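Local coordinates for fibronectin type III domain-containing protein (Simiduia agarivorans, PDB 6P2K), which probably hydrolyses xyloglucan-type polysaccharides as an ancestral member of glycoside hydrolase family 74, this chain being its beta-propeller portion, at residues 129-134 and 685-690; 420-425 and 491-496; 465-470 and 474-479. All coordinates share one frame; numbering follows the deposited sequence.

In the fold
Read from the N terminus, the chain first reaches the loop 129-134, between strands 114-119 and 139-144. Interaction 1 joins it to loop 685-690 near the C-terminal end, closing a loop of 550 residues that encloses the other two contacts. Within that span, interaction 2 sets strand 421-425 against strand 493-496, and interaction 3, the hairpin 465-470 with 474-479, falls inside the 65 residues between them. Interactions 2 and 3 touch: strands 478-483 and 493-496 are neighbours in one sheet, and R478 forms a salt bridge with E495. Interaction 1 stands apart, its centre about 38 Å and about 32 Å from those of interactions 2 and 3, and links the N- and C-terminal halves.

Interaction 1: 129-134 and 685-690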
loop_
_atom_site.group_PDB
_atom_site.type_symbol
_atom_site.label_atom_id
_atom_site.label_comp_id
_atom_site.label_asym_id
_atom_site.label_seq_id
_atom_site.Cartn_x
_atom_site.Cartn_y
_atom_site.Cartn_z
ATOM N N GLY B 129 -53.171 -4.126 27.884
ATOM C CA GLY B 129 -53.667 -5.276 28.607
ATOM C C GLY B 129 -52.732 -5.887 29.626
ATOM O O GLY B 129 -53.080 -6.914 30.219
ATOM N N LYS B 130 -51.563 -5.287 29.868
ATOM C CA LYS B 130 -50.564 -5.926 30.722
ATOM C C LYS B 130 -51.070 -6.100 32.151
ATOM O O LYS B 130 -50.743 -7.093 32.812
ATOM C CB LYS B 130 -49.263 -5.124 30.705
ATOM C CG LYS B 130 -48.527 -5.136 29.370
ATOM C CD LYS B 130 -47.908 -6.491 29.064
ATOM C CE LYS B 130 -47.035 -6.420 27.816
ATOM N NZ LYS B 130 -46.590 -7.764 27.346
ATOM N N PHE B 131 -51.864 -5.150 32.647
ATOM C CA PHE B 131 -52.439 -5.242 33.984
ATOM C C PHE B 131 -53.940 -5.525 33.955
ATOM O O PHE B 131 -54.647 -5.211 34.919
ATOM C CB PHE B 131 -52.167 -3.966 34.782
ATOM C CG PHE B 131 -50.708 -3.684 35.013
ATOM C CD1 PHE B 131 -50.021 -4.306 36.044
ATOM C CD2 PHE B 131 -50.031 -2.775 34.216
ATOM C CE1 PHE B 131 -48.683 -4.037 36.267
ATOM C CE2 PHE B 131 -48.692 -2.502 34.433
ATOM C CZ PHE B 131 -48.016 -3.135 35.460
ATOM N N GLY B 132 -54.443 -6.099 32.863
ATOM C CA GLY B 132 -55.817 -6.544 32.785
ATOM C C GLY B 132 -56.788 -5.566 32.157
ATOM O O GLY B 132 -57.962 -5.914 31.987
ATOM N N GLU B 133 -56.348 -4.360 31.814
ATOM C CA GLU B 133 -57.240 -3.408 31.172
ATOM C C GLU B 133 -57.525 -3.828 29.732
ATOM O O GLU B 133 -56.819 -4.650 29.141
ATOM C CB GLU B 133 -56.641 -1.999 31.198
ATOM C CG GLU B 133 -56.846 -1.244 32.504
ATOM C CD GLU B 133 -56.484 0.228 32.389
ATOM O OE1 GLU B 133 -55.297 0.571 32.580
ATOM O OE2 GLU B 133 -57.389 1.044 32.112
ATOM N N THR B 134 -58.586 -3.255 29.167
ATOM C CA THR B 134 -58.934 -3.468 27.771
ATOM C C THR B 134 -59.084 -2.123 27.075
ATOM O O THR B 134 -59.498 -1.133 27.686
ATOM C CB THR B 134 -60.238 -4.278 27.609
ATOM O OG1 THR B 134 -61.359 -3.486 28.022
ATOM C CG2 THR B 134 -60.190 -5.555 28.435
ATOM N N GLY B 685 -47.271 -6.180 43.767
ATOM C CA GLY B 685 -46.454 -7.291 44.229
ATOM C C GLY B 685 -47.161 -8.629 44.147
ATOM O O GLY B 685 -46.513 -9.672 44.010
ATOM N N ASN B 686 -48.493 -8.622 44.221
ATOM C CA ASN B 686 -49.267 -9.851 44.095
ATOM C C ASN B 686 -49.194 -10.446 42.695
ATOM O O ASN B 686 -49.536 -11.621 42.520
ATOM C CB ASN B 686 -50.721 -9.581 44.468
ATOM C CG ASN B 686 -51.258 -8.333 43.811
ATOM O OD1 ASN B 686 -51.074 -7.226 44.317
ATOM N ND2 ASN B 686 -51.914 -8.499 42.670
ATOM N N ARG B 687 -48.767 -9.669 41.699
ATOM C CA ARG B 687 -48.583 -10.184 40.348
ATOM C C ARG B 687 -47.150 -10.598 40.048
ATOM O O ARG B 687 -46.923 -11.296 39.054
ATOM C CB ARG B 687 -49.001 -9.141 39.304
ATOM C CG ARG B 687 -50.114 -8.203 39.718
ATOM C CD ARG B 687 -50.695 -7.542 38.483
ATOM N NE ARG B 687 -51.757 -6.594 38.795
ATOM C CZ ARG B 687 -52.856 -6.445 38.064
ATOM N NH1 ARG B 687 -53.039 -7.191 36.981
ATOM N NH2 ARG B 687 -53.776 -5.559 38.418
ATOM N N PHE B 688 -46.189 -10.184 40.869
ATOM C CA PHE B 688 -44.786 -10.388 40.542
ATOM C C PHE B 688 -44.436 -11.869 40.545
ATOM O O PHE B 688 -44.727 -12.587 41.504
ATOM C CB PHE B 688 -43.889 -9.644 41.529
ATOM C CG PHE B 688 -42.420 -9.824 41.258
ATOM C CD1 PHE B 688 -41.803 -9.127 40.233
ATOM C CD2 PHE B 688 -41.660 -10.696 42.021
ATOM C CE1 PHE B 688 -40.451 -9.292 39.978
ATOM C CE2 PHE B 688 -40.312 -10.866 41.770
ATOM C CZ PHE B 688 -39.707 -10.163 40.748
ATOM N N LYS B 689 -43.801 -12.319 39.467
ATOM C CA LYS B 689 -43.271 -13.669 39.360
ATOM C C LYS B 689 -41.752 -13.611 39.432
ATOM O O LYS B 689 -41.125 -12.738 38.824
ATOM C CB LYS B 689 -43.723 -14.337 38.057
ATOM C CG LYS B 689 -45.233 -14.282 37.840
ATOM C CD LYS B 689 -45.645 -14.983 36.555
ATOM C CE LYS B 689 -45.124 -14.253 35.325
ATOM N NZ LYS B 689 -45.808 -12.944 35.125
ATOM N N PHE B 690 -41.163 -14.534 40.192
ATOM C CA PHE B 690 -39.713 -14.557 40.385
ATOM C C PHE B 690 -39.072 -15.266 39.197
ATOM O O PHE B 690 -38.667 -16.429 39.261
ATOM C CB PHE B 690 -39.354 -15.223 41.705
ATOM C CG PHE B 690 -39.455 -14.306 42.888
ATOM C CD1 PHE B 690 -40.664 -14.120 43.536
ATOM C CD2 PHE B 690 -38.342 -13.618 43.344
ATOM C CE1 PHE B 690 -40.765 -13.272 44.625
ATOM C CE2 PHE B 690 -38.434 -12.768 44.432
ATOM C CZ PHE B 690 -39.647 -12.594 45.072
#
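F131, in the loop between strands 114-119 and 139-144, and R687, in that between helix 681-684 and strand 697-699, meet without any strand pairing, their CA atoms 8.9 Å apart. G129 to G132 form a type I beta turn, closed by a bond of 3.1 Å from G132 N to G129 O. G132, the last residue of the turn, has a positive phi at which a CB would crowd the carbonyl of F131, so glycine suits the place. On the other side, the backbone of G685 to R687 has helical angles.

R687 CG sits beside the backbone N at an unusually small chi1 of -31°, and from CG to NE the chain is extended, which carries the guanidinium across to the turn. There NH1 gives a weak hydrogen bond to F131 O, 3.3 Å long and bent to 132° at the hydrogen. The ring of F131 stands nearly perpendicular to the guanidinium, the planes 87° apart. Its CD1 edge lies over one guanidinium face, 4.0 Å from R687 NE. The ring of F131 also meets the rings of Y79 and Y712. With a serine in place of R687, the carbonyl of F131 would probably be left without its guanidinium partner and a gap would open beside the ring edge.

The chemistry is modest: one weak, bent hydrogen bond from a cationic group to a backbone oxygen, and dispersion at a ring edge. A long side chain ending in a flat cationic group supplies both at once, joining loops far apart in sequence in this beta-propeller protein, while R687 remains partly exposed.

Interaction 2: 420-425 and 491-496; sequences NGLMES and DQWVEL
L422 and W493 face each other from strands that do not pair, their CA atoms 10.1 Å apart, so side chains alone span the distance between strands 421-425 and 493-496, each an outermost strand of its own sheet. Two residues apart on one strand, L422 and E424 both point toward the tryptophan and meet it in different ways.

L422 lays its methyl groups over one face of the indole: CD1 makes a CH-pi contact, 3.8 Å from the centroid of the five-membered ring, while CD2 lies 3.9 Å from CZ2 of W493. E424 comes to the ring's edge. Its CG is beside the backbone N and the chain beyond is extended (chi2 178°), putting the carboxylate at the indole N-H. W493 NE1 donates to E424 OE1 over 3.1 Å, almost straight at 170°, and the oxygen lies close to the ring plane; the donor, however, stands 44° out of the carboxylate plane. The other oxygen, OE2, is taken by a salt bridge from K482 and a hydrogen bond from Y412.

Two separate antiparallel sheets of the beta-propeller fold thus meet through side chains, and an indole suits the junction with its broad apolar face and one polar N-H on the rim. With both carboxylate oxygens engaged and a lysine beside it, buried E424 is likely to remain ionised, and the straight N-H bond would fix the turn of the ring against L422.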
loop_
_atom_site.group_PDB
_atom_site.type_symbol
_atom_site.label_atom_id
_atom_site.label_comp_id
_atom_site.label_asym_id
_atom_site.label_seq_id
_atom_site.Cartn_x
_atom_site.Cartn_y
_atom_site.Cartn_z
ATOM N N ASN B 420 -30.905 -1.094 17.259
ATOM C CA ASN B 420 -29.701 -0.314 16.989
ATOM C C ASN B 420 -28.472 -1.167 16.693
ATOM O O ASN B 420 -27.398 -0.609 16.444
ATOM C CB ASN B 420 -29.407 0.621 18.161
ATOM C CG ASN B 420 -30.626 1.413 18.588
ATOM O OD1 ASN B 420 -31.268 2.076 17.772
ATOM N ND2 ASN B 420 -30.954 1.343 19.871
ATOM N N GLY B 421 -28.592 -2.492 16.744
ATOM C CA GLY B 421 -27.559 -3.362 16.196
ATOM C C GLY B 421 -26.219 -3.283 16.906
ATOM O O GLY B 421 -26.127 -3.352 18.136
ATOM N N LEU B 422 -25.156 -3.166 16.112
ATOM C CA LEU B 422 -23.781 -3.175 16.609
ATOM C C LEU B 422 -23.456 -1.806 17.192
ATOM O O LEU B 422 -23.168 -0.861 16.458
ATOM C CB LEU B 422 -22.807 -3.525 15.487
ATOM C CG LEU B 422 -23.010 -4.829 14.708
ATOM C CD1 LEU B 422 -22.303 -4.764 13.361
ATOM C CD2 LEU B 422 -22.515 -6.026 15.507
ATOM N N MET B 423 -23.481 -1.699 18.521
ATOM C CA MET B 423 -23.165 -0.457 19.225
ATOM C C MET B 423 -21.764 -0.592 19.813
ATOM O O MET B 423 -21.536 -1.418 20.702
ATOM C CB MET B 423 -24.200 -0.179 20.314
ATOM C CG MET B 423 -24.013 1.144 21.033
ATOM S SD MET B 423 -24.341 2.559 19.965
ATOM C CE MET B 423 -26.082 2.308 19.622
ATOM N N GLU B 424 -20.826 0.214 19.323
ATOM C CA GLU B 424 -19.413 -0.022 19.581
ATOM C C GLU B 424 -18.747 1.192 20.209
ATOM O O GLU B 424 -19.081 2.339 19.904
ATOM C CB GLU B 424 -18.683 -0.401 18.291
ATOM C CG GLU B 424 -19.155 -1.727 17.712
ATOM C CD GLU B 424 -18.462 -2.073 16.416
ATOM O OE1 GLU B 424 -18.940 -1.636 15.351
ATOM O OE2 GLU B 424 -17.433 -2.779 16.465
ATOM N N SER B 425 -17.780 0.918 21.082
ATOM C CA SER B 425 -17.023 1.943 21.784
ATOM C C SER B 425 -15.540 1.629 21.711
ATOM O O SER B 425 -15.144 0.460 21.728
ATOM C CB SER B 425 -17.454 2.047 23.252
ATOM O OG SER B 425 -16.775 3.107 23.905
ATOM N N ASP B 491 -11.009 -0.696 12.384
ATOM C CA ASP B 491 -11.321 -2.114 12.260
ATOM C C ASP B 491 -12.681 -2.299 11.591
ATOM O O ASP B 491 -13.573 -1.455 11.713
ATOM C CB ASP B 491 -11.313 -2.791 13.632
ATOM C CG ASP B 491 -9.979 -2.654 14.349
ATOM O OD1 ASP B 491 -8.931 -2.578 13.670
ATOM O OD2 ASP B 491 -9.979 -2.630 15.599
ATOM N N GLN B 492 -12.839 -3.424 10.886
ATOM C CA GLN B 492 -14.002 -3.653 10.038
ATOM C C GLN B 492 -14.635 -5.016 10.302
ATOM O O GLN B 492 -13.963 -5.969 10.708
ATOM C CB GLN B 492 -13.632 -3.554 8.548
ATOM C CG GLN B 492 -13.127 -2.189 8.123
ATOM C CD GLN B 492 -14.169 -1.106 8.319
ATOM O OE1 GLN B 492 -15.339 -1.285 7.974
ATOM N NE2 GLN B 492 -13.753 0.024 8.885
ATOM N N TRP B 493 -15.941 -5.096 10.035
ATOM C CA TRP B 493 -16.700 -6.337 10.117
ATOM C C TRP B 493 -16.665 -7.081 8.789
ATOM O O TRP B 493 -16.739 -6.467 7.722
ATOM C CB TRP B 493 -18.161 -6.057 10.484
ATOM C CG TRP B 493 -18.368 -5.569 11.877
ATOM C CD1 TRP B 493 -18.605 -4.279 12.274
ATOM C CD2 TRP B 493 -18.365 -6.362 13.069
ATOM N NE1 TRP B 493 -18.745 -4.227 13.641
ATOM C CE2 TRP B 493 -18.602 -5.491 14.152
ATOM C CE3 TRP B 493 -18.184 -7.727 13.325
ATOM C CZ2 TRP B 493 -18.657 -5.939 15.469
ATOM C CZ3 TRP B 493 -18.243 -8.170 14.634
ATOM C CH2 TRP B 493 -18.480 -7.280 15.689
ATOM N N VAL B 494 -16.572 -8.409 8.861
ATOM C CA VAL B 494 -16.770 -9.280 7.709
ATOM C C VAL B 494 -17.685 -10.422 8.130
ATOM O O VAL B 494 -17.634 -10.881 9.276
ATOM C CB VAL B 494 -15.438 -9.827 7.150
ATOM C CG1 VAL B 494 -14.564 -8.691 6.635
ATOM C CG2 VAL B 494 -14.698 -10.644 8.202
ATOM N N GLU B 495 -18.533 -10.871 7.209
ATOM C CA GLU B 495 -19.450 -11.971 7.481
ATOM C C GLU B 495 -18.781 -13.298 7.150
ATOM O O GLU B 495 -18.276 -13.486 6.038
ATOM C CB GLU B 495 -20.740 -11.823 6.674
ATOM C CG GLU B 495 -21.763 -12.912 6.979
ATOM C CD GLU B 495 -22.950 -12.882 6.042
ATOM O OE1 GLU B 495 -22.743 -12.797 4.814
ATOM O OE2 GLU B 495 -24.094 -12.937 6.535
ATOM N N LEU B 496 -18.799 -14.222 8.108
ATOM C CA LEU B 496 -18.133 -15.509 7.944
ATOM C C LEU B 496 -19.071 -16.645 7.561
ATOM O O LEU B 496 -18.646 -17.561 6.849
ATOM C CB LEU B 496 -17.394 -15.890 9.233
ATOM C CG LEU B 496 -16.087 -15.136 9.515
ATOM C CD1 LEU B 496 -15.449 -15.628 10.809
ATOM C CD2 LEU B 496 -15.116 -15.279 8.342
#

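Interaction 3: 465-470 and 474-479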
loop_
_atom_site.group_PDB
_atom_site.type_symbol
_atom_site.label_atom_id
_atom_site.label_comp_id
_atom_site.label_asym_id
_atom_site.label_seq_id
_atom_site.Cartn_x
_atom_site.Cartn_y
_atom_site.Cartn_z
ATOM N N GLN B 465 -23.474 -12.527 16.463
ATOM C CA GLN B 465 -24.698 -12.793 15.724
ATOM C C GLN B 465 -25.311 -11.445 15.361
ATOM O O GLN B 465 -25.661 -10.664 16.251
ATOM C CB GLN B 465 -25.649 -13.639 16.570
ATOM C CG GLN B 465 -27.136 -13.431 16.304
ATOM C CD GLN B 465 -27.548 -13.858 14.907
ATOM O OE1 GLN B 465 -26.963 -14.775 14.328
ATOM N NE2 GLN B 465 -28.562 -13.195 14.361
ATOM N N ALA B 466 -25.400 -11.146 14.066
ATOM C CA ALA B 466 -25.840 -9.827 13.620
ATOM C C ALA B 466 -26.673 -9.962 12.358
ATOM O O ALA B 466 -26.230 -10.576 11.384
ATOM C CB ALA B 466 -24.646 -8.900 13.364
ATOM N N THR B 467 -27.863 -9.367 12.368
ATOM C CA THR B 467 -28.810 -9.571 11.284
ATOM C C THR B 467 -29.777 -8.398 11.236
ATOM O O THR B 467 -29.772 -7.521 12.103
ATOM C CB THR B 467 -29.564 -10.890 11.465
ATOM O OG1 THR B 467 -30.345 -11.166 10.298
ATOM C CG2 THR B 467 -30.483 -10.801 12.671
ATOM N N SER B 468 -30.616 -8.399 10.202
ATOM C CA SER B 468 -31.621 -7.366 10.031
ATOM C C SER B 468 -32.876 -7.699 10.833
ATOM O O SER B 468 -33.068 -8.821 11.306
ATOM C CB SER B 468 -31.969 -7.199 8.551
ATOM O OG SER B 468 -32.270 -8.451 7.954
ATOM N N GLY B 469 -33.738 -6.698 10.985
ATOM C CA GLY B 469 -34.963 -6.871 11.739
ATOM C C GLY B 469 -35.072 -5.931 12.920
ATOM O O GLY B 469 -34.089 -5.699 13.630
ATOM N N TYR B 470 -36.267 -5.396 13.145
ATOM C CA TYR B 470 -36.529 -4.439 14.208
ATOM C C TYR B 470 -37.468 -5.033 15.248
ATOM O O TYR B 470 -38.184 -6.004 14.991
ATOM C CB TYR B 470 -37.123 -3.147 13.637
ATOM C CG TYR B 470 -36.165 -2.454 12.707
ATOM C CD1 TYR B 470 -35.112 -1.706 13.210
ATOM C CD2 TYR B 470 -36.285 -2.581 11.330
ATOM C CE1 TYR B 470 -34.215 -1.084 12.373
ATOM C CE2 TYR B 470 -35.389 -1.961 10.480
ATOM C CZ TYR B 470 -34.356 -1.210 11.011
ATOM O OH TYR B 470 -33.458 -0.585 10.183
ATOM N N ALA B 474 -35.406 -10.612 14.658
ATOM C CA ALA B 474 -34.220 -10.970 13.887
ATOM C C ALA B 474 -34.574 -11.929 12.758
ATOM O O ALA B 474 -35.274 -12.925 12.965
ATOM C CB ALA B 474 -33.174 -11.597 14.808
ATOM N N HIS B 475 -34.074 -11.634 11.558
ATOM C CA HIS B 475 -34.506 -12.385 10.384
ATOM C C HIS B 475 -33.815 -13.737 10.272
ATOM O O HIS B 475 -34.450 -14.719 9.873
ATOM C CB HIS B 475 -34.278 -11.561 9.116
ATOM C CG HIS B 475 -35.202 -10.393 8.989
ATOM N ND1 HIS B 475 -34.813 -9.188 8.444
ATOM C CD2 HIS B 475 -36.497 -10.241 9.354
ATOM C CE1 HIS B 475 -35.834 -8.347 8.470
ATOM N NE2 HIS B 475 -36.866 -8.962 9.018
ATOM N N ASN B 476 -32.528 -13.818 10.611
ATOM C CA ASN B 476 -31.792 -15.063 10.418
ATOM C C ASN B 476 -30.484 -15.007 11.197
ATOM O O ASN B 476 -30.124 -13.984 11.782
ATOM C CB ASN B 476 -31.525 -15.327 8.933
ATOM C CG ASN B 476 -31.114 -14.077 8.185
ATOM O OD1 ASN B 476 -30.085 -13.468 8.482
ATOM N ND2 ASN B 476 -31.923 -13.683 7.211
ATOM N N GLY B 477 -29.776 -16.136 11.196
ATOM C CA GLY B 477 -28.482 -16.223 11.846
ATOM C C GLY B 477 -27.360 -15.885 10.887
ATOM O O GLY B 477 -27.302 -16.410 9.773
ATOM N N ARG B 478 -26.475 -14.991 11.322
ATOM C CA ARG B 478 -25.278 -14.620 10.576
ATOM C C ARG B 478 -24.129 -14.452 11.556
ATOM O O ARG B 478 -24.286 -13.796 12.591
ATOM C CB ARG B 478 -25.458 -13.312 9.798
ATOM C CG ARG B 478 -26.592 -13.264 8.805
ATOM C CD ARG B 478 -26.619 -11.879 8.175
ATOM N NE ARG B 478 -27.691 -11.702 7.203
ATOM C CZ ARG B 478 -27.514 -11.731 5.886
ATOM N NH1 ARG B 478 -26.305 -11.942 5.380
ATOM N NH2 ARG B 478 -28.545 -11.550 5.073
ATOM N N LEU B 479 -22.974 -15.018 11.222
ATOM C CA LEU B 479 -21.782 -14.907 12.051
ATOM C C LEU B 479 -20.851 -13.860 11.445
ATOM O O LEU B 479 -20.380 -14.024 10.314
ATOM C CB LEU B 479 -21.080 -16.259 12.164
ATOM C CG LEU B 479 -19.823 -16.317 13.031
ATOM C CD1 LEU B 479 -20.179 -16.157 14.505
ATOM C CD2 LEU B 479 -19.090 -17.621 12.786
HETATM O O HOH W 1 -30.488 -10.431 7.168
#
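Q465 and L479 form an antiparallel non-hydrogen-bonded pair, CA atoms 5.1 Å apart, where strands 459-467 and 478-483 approach their turn. The tight part starts here. A466 N bonds to R478 O at 3.2 Å, and Q465 adds a second layer with its side chain. Its CG is anti to the backbone N (chi1 150°), and a bend at chi2 (65°) curls the amide onto the partner strand. There OE1 accepts from R478 N at 3.1 Å, while NE2 donates to N476 O at 3.1 Å, nearly in its own amide plane. An amide suits the place because it offers a donor and an acceptor side by side. T467 divides its two branches: OG1 donates to N476 OD1 at 2.9 Å, arriving above the carbonyl plane, and CG2 packs on A474 CB at 3.5 Å.

Toward the tip, H475 is exposed, though its backbone N bonds to S468 O. Its ND1 lies 2.7 Å from S468 OG in a hydrogen bond at the ring edge, with the ring face lying over G469 CA. Here glycine is apt, since a CB would press on A474 CA and on the carbonyl of S468. Around S468 and R478 a water and the second subunit fill in: the water links S468 OG to R478 NH2, the D318 carbonyl of the second subunit bonds to S468 OG, and its S320 packs on H475. The R478 guanidinium also makes a salt bridge with E495.

Together these contacts build the end of a beta hairpin formed by the two middle strands of a four-stranded antiparallel sheet, the blade unit of a beta-propeller. The side chain of Q465 lies about 8 Å from a zinc ion bound by D405 and D513, near that metal site without being a ligand.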